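Local coordinates for penicillin-binding protein 2 (Pbp2) (Helicobacter pylori, PDB 5LP5) that probably cross-links peptidoglycan as a penicillin-binding transpeptidase of cell-wall synthesis and forms a complex with the shape-determining protein MreC, at the interface of chains A and B. Sequence-based numbering; all coordinates share one arbitrary frame. Chains: chain A, Penicillin-binding protein 2 (Pbp2); chain B, Rod shape-determining protein (MreC).

The interface of chains A and B. Residues chain A 50, 52, 69, 147, 149; chain B 220-221.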
loop_
_atom_site.group_PDB
_atom_site.type_symbol
_atom_site.label_atom_id
_atom_site.label_comp_id
_atom_site.label_asym_id
_atom_site.label_seq_id
_atom_site.Cartn_x
_atom_site.Cartn_y
_atom_site.Cartn_z
ATOM N N VAL A 50 -13.459 0.646 -1.394
ATOM C CA VAL A 50 -12.685 0.386 -0.179
ATOM C C VAL A 50 -11.371 1.147 -0.200
ATOM O O VAL A 50 -10.500 0.812 -0.978
ATOM C CB VAL A 50 -12.345 -1.122 -0.057
ATOM C CG1 VAL A 50 -11.716 -1.402 1.298
ATOM C CG2 VAL A 50 -13.569 -1.998 -0.301
ATOM N N THR A 52 -7.615 2.703 0.460
ATOM C CA THR A 52 -6.315 2.091 0.733
ATOM C C THR A 52 -5.901 2.495 2.131
ATOM O O THR A 52 -6.114 3.638 2.532
ATOM C CB THR A 52 -5.254 2.534 -0.323
ATOM O OG1 THR A 52 -4.099 1.682 -0.260
ATOM C CG2 THR A 52 -4.827 3.995 -0.129
ATOM N N LEU A 69 1.742 -2.374 -4.000
ATOM C CA LEU A 69 0.816 -2.915 -4.962
ATOM C C LEU A 69 1.337 -4.240 -5.494
ATOM O O LEU A 69 2.396 -4.325 -6.088
ATOM C CB LEU A 69 0.620 -1.915 -6.085
ATOM C CG LEU A 69 -0.416 -2.251 -7.124
ATOM C CD1 LEU A 69 -1.734 -2.651 -6.480
ATOM C CD2 LEU A 69 -0.609 -1.045 -8.040
ATOM N N PRO A 147 -5.248 -6.747 -8.643
ATOM C CA PRO A 147 -4.399 -5.939 -7.773
ATOM C C PRO A 147 -4.840 -5.984 -6.314
ATOM O O PRO A 147 -6.025 -5.826 -6.013
ATOM C CB PRO A 147 -4.577 -4.533 -8.338
ATOM C CG PRO A 147 -5.950 -4.540 -8.896
ATOM C CD PRO A 147 -6.211 -5.929 -9.395
ATOM N N ASP A 149 -3.381 -4.991 -2.038
ATOM C CA ASP A 149 -2.452 -4.276 -1.176
ATOM C C ASP A 149 -1.790 -5.193 -0.152
ATOM O O ASP A 149 -2.429 -6.047 0.426
ATOM C CB ASP A 149 -3.173 -3.143 -0.433
ATOM C CG ASP A 149 -3.098 -1.830 -1.169
ATOM O OD1 ASP A 149 -2.178 -1.709 -2.020
ATOM O OD2 ASP A 149 -3.942 -0.929 -0.896
ATOM N N TYR B 220 -8.229 3.813 -5.879
ATOM C CA TYR B 220 -7.772 3.692 -4.482
ATOM C C TYR B 220 -6.503 2.853 -4.253
ATOM O O TYR B 220 -5.493 3.379 -3.738
ATOM C CB TYR B 220 -8.890 3.204 -3.585
ATOM C CG TYR B 220 -10.202 3.913 -3.852
ATOM C CD1 TYR B 220 -10.389 5.233 -3.483
ATOM C CD2 TYR B 220 -11.234 3.265 -4.512
ATOM C CE1 TYR B 220 -11.591 5.879 -3.727
ATOM C CE2 TYR B 220 -12.441 3.895 -4.758
ATOM C CZ TYR B 220 -12.616 5.198 -4.360
ATOM O OH TYR B 220 -13.822 5.825 -4.589
ATOM N N THR B 221 -6.544 1.573 -4.623
ATOM C CA THR B 221 -5.351 0.722 -4.459
ATOM C C THR B 221 -4.416 0.853 -5.680
ATOM O O THR B 221 -3.255 0.446 -5.658
ATOM C CB THR B 221 -5.687 -0.755 -4.173
ATOM O OG1 THR B 221 -5.846 -1.479 -5.393
ATOM C CG2 THR B 221 -6.966 -0.870 -3.328
HETATM O O HOH W 1 -1.630 0.321 -3.392
#
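B:Thr221, at the tip of the turn between MreC strands 209-218 and 223-228, sits against A:Leu69, A:Pro147, A:Asp149 and A:Thr52 of the Pbp2 dimerisation domain, and of the MreC residues here it buries the most surface in this part of the PBP2-MreC cell-wall synthesis complex. With CG anti to the backbone N (chi1 -174°), A:Leu69 extends from its strand so that its methyls reach the B:Thr221 carbonyl; CD1 makes a methyl-to-carbonyl van der Waals contact of 3.5 Å with B:Thr221 O, while CD2 lies slightly farther off. The carbonyl O of A:Pro147 lies 4.4 Å from the B:Thr221 hydroxyl OG1, beyond hydrogen-bonding distance. Next to this the B:Thr221 and A:Asp149 side chains meet at a slant, the carboxylate OD2 resting 3.7 Å from B:Thr221 CB and a little farther from its methyl CG2. A:Thr52 covers the preceding peptide, with its CB 3.5 Å from B:Tyr220 O and CG2 close by. Farther out, B:Tyr220 meets A:Val50 through its CB, 3.9 Å from A:Val50 O. B:Tyr220 has a positive phi (74°), consistent with a tight turn presenting B:Thr221. At the polar rim, the A:Thr52 hydroxyl OG1 donates to A:Asp149 OD2 at 2.7 Å, approaching on the syn side but 28° out of the carboxylate plane, which should steady the acid's rotation. The other carboxylate oxygen, A:Asp149 OD1, reaches MreC through a water that lies 2.8 Å from the carbonyl O of B:Thr221.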